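Local coordinates for protein leucyl-tRNA synthetase subunit alpha (Aquifex aeolicus, PDB 3PZ5) that forms the isolated CP1 editing domain of a leucine–tRNA ligase, which probably hydrolyses the ester bond of tRNA(Leu) charged with the wrong amino acid, at residues 16-28 with 44-57. The protein carries 1 engineered substitution. Sequence-based numbering, arbitrary orientation.
Sequences FYVEIEELIYIDV and LAPEHPLVPVLACI. Engineered in segment 16-28: Leu23 (natural residue Pro).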
loop_
_atom_site.group_PDB
_atom_site.type_symbol
_atom_site.label_atom_id
_atom_site.label_comp_id
_atom_site.label_asym_id
_atom_site.label_seq_id
_atom_site.Cartn_x
_atom_site.Cartn_y
_atom_site.Cartn_z
ATOM N N PHE A 16 -5.270 -6.891 4.899
ATOM C CA PHE A 16 -5.204 -7.317 3.508
ATOM C C PHE A 16 -4.861 -8.794 3.420
ATOM O O PHE A 16 -3.710 -9.189 3.621
ATOM C CB PHE A 16 -4.150 -6.501 2.752
ATOM C CG PHE A 16 -4.557 -5.079 2.467
ATOM C CD1 PHE A 16 -4.533 -4.115 3.471
ATOM C CD2 PHE A 16 -4.947 -4.701 1.188
ATOM C CE1 PHE A 16 -4.900 -2.797 3.207
ATOM C CE2 PHE A 16 -5.316 -3.382 0.914
ATOM C CZ PHE A 16 -5.297 -2.428 1.927
ATOM N N TYR A 17 -5.860 -9.612 3.114
ATOM C CA TYR A 17 -5.639 -11.040 2.946
ATOM C C TYR A 17 -4.942 -11.323 1.631
ATOM O O TYR A 17 -5.343 -10.813 0.587
ATOM C CB TYR A 17 -6.954 -11.815 3.062
ATOM C CG TYR A 17 -7.364 -12.021 4.501
ATOM C CD1 TYR A 17 -6.984 -13.170 5.197
ATOM C CD2 TYR A 17 -8.099 -11.049 5.181
ATOM C CE1 TYR A 17 -7.345 -13.357 6.527
ATOM C CE2 TYR A 17 -8.467 -11.227 6.512
ATOM C CZ TYR A 17 -8.088 -12.381 7.176
ATOM O OH TYR A 17 -8.447 -12.553 8.493
ATOM N N VAL A 18 -3.890 -12.129 1.702
ATOM C CA VAL A 18 -3.108 -12.523 0.538
ATOM C C VAL A 18 -3.789 -13.696 -0.170
ATOM O O VAL A 18 -4.168 -14.673 0.467
ATOM C CB VAL A 18 -1.669 -12.911 0.955
ATOM C CG1 VAL A 18 -0.775 -13.105 -0.265
ATOM C CG2 VAL A 18 -1.084 -11.853 1.877
ATOM N N GLU A 19 -3.928 -13.595 -1.489
ATOM C CA GLU A 19 -4.654 -14.596 -2.274
ATOM C C GLU A 19 -3.819 -15.840 -2.586
ATOM O O GLU A 19 -3.324 -16.017 -3.706
ATOM C CB GLU A 19 -5.246 -13.963 -3.539
ATOM C CG GLU A 19 -6.523 -13.170 -3.255
ATOM C CD GLU A 19 -6.906 -12.198 -4.362
ATOM O OE1 GLU A 19 -6.832 -12.565 -5.562
ATOM O OE2 GLU A 19 -7.300 -11.058 -4.024
ATOM N N ILE A 20 -3.680 -16.693 -1.568
ATOM C CA ILE A 20 -2.858 -17.905 -1.628
ATOM C C ILE A 20 -3.518 -19.047 -0.851
ATOM O O ILE A 20 -4.586 -18.872 -0.271
ATOM C CB ILE A 20 -1.427 -17.655 -1.081
ATOM C CG1 ILE A 20 -1.475 -16.866 0.239
ATOM C CG2 ILE A 20 -0.581 -16.933 -2.117
ATOM C CD1 ILE A 20 -0.159 -16.828 1.015
ATOM N N GLU A 21 -2.872 -20.207 -0.832
ATOM C CA GLU A 21 -3.442 -21.408 -0.206
ATOM C C GLU A 21 -3.484 -21.381 1.324
ATOM O O GLU A 21 -4.425 -21.900 1.931
ATOM C CB GLU A 21 -2.711 -22.659 -0.687
ATOM C CG GLU A 21 -2.895 -22.937 -2.169
ATOM C CD GLU A 21 -1.919 -23.967 -2.695
ATOM O OE1 GLU A 21 -1.497 -24.843 -1.903
ATOM O OE2 GLU A 21 -1.582 -23.898 -3.900
ATOM N N GLU A 22 -2.467 -20.798 1.947
ATOM C CA GLU A 22 -2.461 -20.687 3.401
ATOM C C GLU A 22 -3.009 -19.337 3.839
ATOM O O GLU A 22 -2.933 -18.365 3.092
ATOM C CB GLU A 22 -1.077 -20.989 4.020
ATOM C CG GLU A 22 0.152 -20.615 3.189
ATOM C CD GLU A 22 0.430 -21.580 2.030
ATOM O OE1 GLU A 22 0.108 -22.794 2.121
ATOM O OE2 GLU A 22 0.975 -21.108 1.015
ATOM N N LEU A 23 -3.588 -19.294 5.038
ATOM C CA LEU A 23 -4.203 -18.075 5.548
ATOM C C LEU A 23 -3.152 -17.102 6.060
ATOM O O LEU A 23 -2.580 -17.295 7.139
ATOM C CB LEU A 23 -5.235 -18.382 6.636
ATOM C CG LEU A 23 -6.276 -17.289 6.937
ATOM C CD1 LEU A 23 -7.133 -16.973 5.702
ATOM C CD2 LEU A 23 -7.168 -17.665 8.136
ATOM N N ILE A 24 -2.898 -16.071 5.256
ATOM C CA ILE A 24 -1.968 -14.999 5.600
ATOM C C ILE A 24 -2.614 -13.657 5.271
ATOM O O ILE A 24 -3.225 -13.489 4.216
ATOM C CB ILE A 24 -0.612 -15.124 4.836
ATOM C CG1 ILE A 24 0.064 -16.470 5.140
ATOM C CG2 ILE A 24 0.322 -13.960 5.183
ATOM C CD1 ILE A 24 1.367 -16.696 4.409
ATOM N N TYR A 25 -2.467 -12.703 6.179
ATOM C CA TYR A 25 -2.932 -11.351 5.939
ATOM C C TYR A 25 -1.852 -10.338 6.299
ATOM O O TYR A 25 -0.949 -10.629 7.082
ATOM C CB TYR A 25 -4.222 -11.071 6.722
ATOM C CG TYR A 25 -4.072 -11.122 8.230
ATOM C CD1 TYR A 25 -3.459 -10.076 8.927
ATOM C CD2 TYR A 25 -4.564 -12.204 8.965
ATOM C CE1 TYR A 25 -3.328 -10.110 10.310
ATOM C CE2 TYR A 25 -4.438 -12.248 10.353
ATOM C CZ TYR A 25 -3.821 -11.194 11.017
ATOM O OH TYR A 25 -3.681 -11.216 12.388
ATOM N N ILE A 26 -1.959 -9.148 5.718
ATOM C CA ILE A 26 -1.024 -8.073 5.987
ATOM C C ILE A 26 -1.773 -6.921 6.641
ATOM O O ILE A 26 -2.606 -6.259 6.012
ATOM C CB ILE A 26 -0.309 -7.595 4.700
ATOM C CG1 ILE A 26 0.491 -8.741 4.070
ATOM C CG2 ILE A 26 0.604 -6.409 5.000
ATOM C CD1 ILE A 26 0.863 -8.521 2.607
ATOM N N ASP A 27 -1.495 -6.700 7.918
ATOM C CA ASP A 27 -2.031 -5.540 8.592
ATOM C C ASP A 27 -1.207 -4.326 8.204
ATOM O O ASP A 27 0.022 -4.385 8.122
ATOM C CB ASP A 27 -2.064 -5.737 10.105
ATOM C CG ASP A 27 -3.264 -6.555 10.563
ATOM O OD1 ASP A 27 -4.192 -6.776 9.753
ATOM O OD2 ASP A 27 -3.285 -6.971 11.745
ATOM N N VAL A 28 -1.910 -3.233 7.949
ATOM C CA VAL A 28 -1.302 -2.007 7.482
ATOM C C VAL A 28 -1.821 -0.859 8.334
ATOM O O VAL A 28 -3.025 -0.757 8.575
ATOM C CB VAL A 28 -1.641 -1.779 5.986
ATOM C CG1 VAL A 28 -1.602 -0.308 5.629
ATOM C CG2 VAL A 28 -0.704 -2.584 5.093
ATOM N N LEU A 44 5.736 -3.904 1.492
ATOM C CA LEU A 44 6.358 -4.321 2.751
ATOM C C LEU A 44 7.780 -3.785 2.851
ATOM O O LEU A 44 8.504 -3.742 1.855
ATOM C CB LEU A 44 6.406 -5.850 2.863
ATOM C CG LEU A 44 5.157 -6.712 2.678
ATOM C CD1 LEU A 44 5.519 -8.183 2.860
ATOM C CD2 LEU A 44 4.046 -6.314 3.635
ATOM N N ALA A 45 8.186 -3.393 4.054
ATOM C CA ALA A 45 9.572 -3.004 4.305
ATOM C C ALA A 45 10.485 -4.185 3.990
ATOM O O ALA A 45 10.064 -5.335 4.121
ATOM C CB ALA A 45 9.744 -2.574 5.750
ATOM N N PRO A 46 11.733 -3.915 3.564
ATOM C CA PRO A 46 12.647 -5.016 3.241
ATOM C C PRO A 46 12.840 -5.990 4.407
ATOM O O PRO A 46 12.922 -7.200 4.185
ATOM C CB PRO A 46 13.958 -4.299 2.912
ATOM C CG PRO A 46 13.543 -2.939 2.480
ATOM C CD PRO A 46 12.353 -2.600 3.319
ATOM N N GLU A 47 12.878 -5.465 5.631
ATOM C CA GLU A 47 13.075 -6.274 6.829
ATOM C C GLU A 47 11.809 -6.999 7.291
ATOM O O GLU A 47 11.882 -7.858 8.174
ATOM C CB GLU A 47 13.617 -5.418 7.979
ATOM C CG GLU A 47 14.860 -4.603 7.648
ATOM C CD GLU A 47 14.534 -3.203 7.139
ATOM O OE1 GLU A 47 13.561 -3.042 6.365
ATOM O OE2 GLU A 47 15.259 -2.259 7.520
ATOM N N HIS A 48 10.661 -6.658 6.704
ATOM C CA HIS A 48 9.379 -7.252 7.104
ATOM C C HIS A 48 9.415 -8.774 6.957
ATOM O O HIS A 48 9.746 -9.286 5.888
ATOM C CB HIS A 48 8.214 -6.657 6.305
ATOM C CG HIS A 48 6.861 -6.974 6.866
ATOM N ND1 HIS A 48 6.284 -8.223 6.768
ATOM C CD2 HIS A 48 5.966 -6.200 7.526
ATOM C CE1 HIS A 48 5.098 -8.206 7.349
ATOM N NE2 HIS A 48 4.880 -6.990 7.815
ATOM N N PRO A 49 9.077 -9.499 8.040
ATOM C CA PRO A 49 9.172 -10.960 8.098
ATOM C C PRO A 49 8.387 -11.701 7.017
ATOM O O PRO A 49 8.677 -12.868 6.748
ATOM C CB PRO A 49 8.602 -11.288 9.482
ATOM C CG PRO A 49 8.869 -10.086 10.279
ATOM C CD PRO A 49 8.651 -8.941 9.335
ATOM N N LEU A 50 7.402 -11.045 6.409
ATOM C CA LEU A 50 6.610 -11.687 5.351
ATOM C C LEU A 50 7.228 -11.596 3.947
ATOM O O LEU A 50 6.767 -12.272 3.016
ATOM C CB LEU A 50 5.163 -11.190 5.356
ATOM C CG LEU A 50 4.254 -11.791 6.432
ATOM C CD1 LEU A 50 2.858 -11.193 6.337
ATOM C CD2 LEU A 50 4.185 -13.319 6.326
ATOM N N VAL A 51 8.268 -10.776 3.797
ATOM C CA VAL A 51 8.941 -10.632 2.500
ATOM C C VAL A 51 9.499 -11.959 1.963
ATOM O O VAL A 51 9.122 -12.374 0.868
ATOM C CB VAL A 51 10.020 -9.520 2.500
ATOM C CG1 VAL A 51 10.825 -9.558 1.220
ATOM C CG2 VAL A 51 9.366 -8.163 2.659
ATOM N N PRO A 52 10.385 -12.634 2.724
ATOM C CA PRO A 52 10.865 -13.928 2.236
ATOM C C PRO A 52 9.765 -14.992 2.119
ATOM O O PRO A 52 9.804 -15.812 1.202
ATOM C CB PRO A 52 11.906 -14.337 3.286
ATOM C CG PRO A 52 11.590 -13.519 4.486
ATOM C CD PRO A 52 11.095 -12.224 3.948
ATOM N N VAL A 53 8.796 -14.964 3.031
ATOM C CA VAL A 53 7.695 -15.933 3.036
ATOM C C VAL A 53 6.861 -15.854 1.750
ATOM O O VAL A 53 6.644 -16.866 1.067
ATOM C CB VAL A 53 6.771 -15.720 4.257
ATOM C CG1 VAL A 53 5.589 -16.684 4.227
ATOM C CG2 VAL A 53 7.553 -15.873 5.550
ATOM N N LEU A 54 6.401 -14.649 1.426
ATOM C CA LEU A 54 5.594 -14.431 0.227
ATOM C C LEU A 54 6.411 -14.617 -1.048
ATOM O O LEU A 54 5.909 -15.148 -2.047
ATOM C CB LEU A 54 4.936 -13.048 0.265
ATOM C CG LEU A 54 3.988 -12.777 1.444
ATOM C CD1 LEU A 54 3.443 -11.357 1.376
ATOM C CD2 LEU A 54 2.849 -13.800 1.511
ATOM N N ALA A 55 7.679 -14.205 -0.996
ATOM C CA ALA A 55 8.603 -14.368 -2.124
ATOM C C ALA A 55 8.786 -15.823 -2.542
ATOM O O ALA A 55 8.839 -16.119 -3.735
ATOM C CB ALA A 55 9.946 -13.740 -1.813
ATOM N N CYS A 56 8.888 -16.726 -1.569
ATOM C CA CYS A 56 9.048 -18.144 -1.887
ATOM C C CYS A 56 7.782 -18.716 -2.517
ATOM O O CYS A 56 7.850 -19.433 -3.523
ATOM C CB CYS A 56 9.470 -18.967 -0.670
ATOM S SG CYS A 56 10.063 -20.608 -1.157
ATOM N N ILE A 57 6.637 -18.378 -1.921
ATOM C CA ILE A 57 5.326 -18.712 -2.479
ATOM C C ILE A 57 5.204 -18.178 -3.911
ATOM O O ILE A 57 4.780 -18.905 -4.817
ATOM C CB ILE A 57 4.172 -18.202 -1.569
ATOM C CG1 ILE A 57 4.104 -19.046 -0.292
ATOM C CG2 ILE A 57 2.833 -18.260 -2.294
ATOM C CD1 ILE A 57 3.373 -18.390 0.866
HETATM O O HOH W 1 2.050 -6.725 8.550
#
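Ile26 and three leucines make the buried, tightly packed part of this contact. With CG1 anti to the carbonyl carbon (chi1 -61°), Ile26 CG2 falls anti to the backbone N and meets Leu44 CD2 at 3.7 Å. Ile26 CD1, at the end of an extended chain, lies 4.0 Å from both Leu44 CD2 and Leu54 CD1, while CG1 faces Leu50 CD1, the two side chains running past each other in opposite directions. Val110 and Ala124, from strands 107-113 and 124-127, also touch Ile26, and Ile26 and Leu54 are both buried. Cutting Ile26 back to an alanine would probably open a gap between Leu44 and Leu54 and take from Leu50 CD1 its contact with CG1. The topology is a beta hairpin flanked by a helix: strands 12-18 and 25-30 pair antiparallel in the mixed sheet of the editing domain, and strand 25-28 and helix 50-57 approach to 11.5 Å between axes at 143°, with no direct hydrogen bond between the two segments. In the turn leading into the helix, Leu50 N donates to His48 ND1 (3.1 Å, 161° at the hydrogen), a capping bond tilted only slightly from the ring plane. The other ring nitrogen, NE2, is linked through a water to Asp27 O, and Leu44 CD2 sits over one face of the same ring. Toward the hairpin turn the contact is more accessible: Ile20, Ile24 and Ile57 are partly exposed, Val53 and Glu22 exposed. Ile24 CD1 comes no closer than 4.2 Å to the helix, at Val53 CG1, whereas its CG2 packs on Leu50. Ile20 crossing Ile57 at about a right angle is a close contact within this side, Ile20 CG2 and Ile57 CG2 being 3.7 Å apart. At the border the bent chain of Glu22 brings OE2 to 3.6 Å from Ile57 CD1, a carboxylate resting against a methyl group.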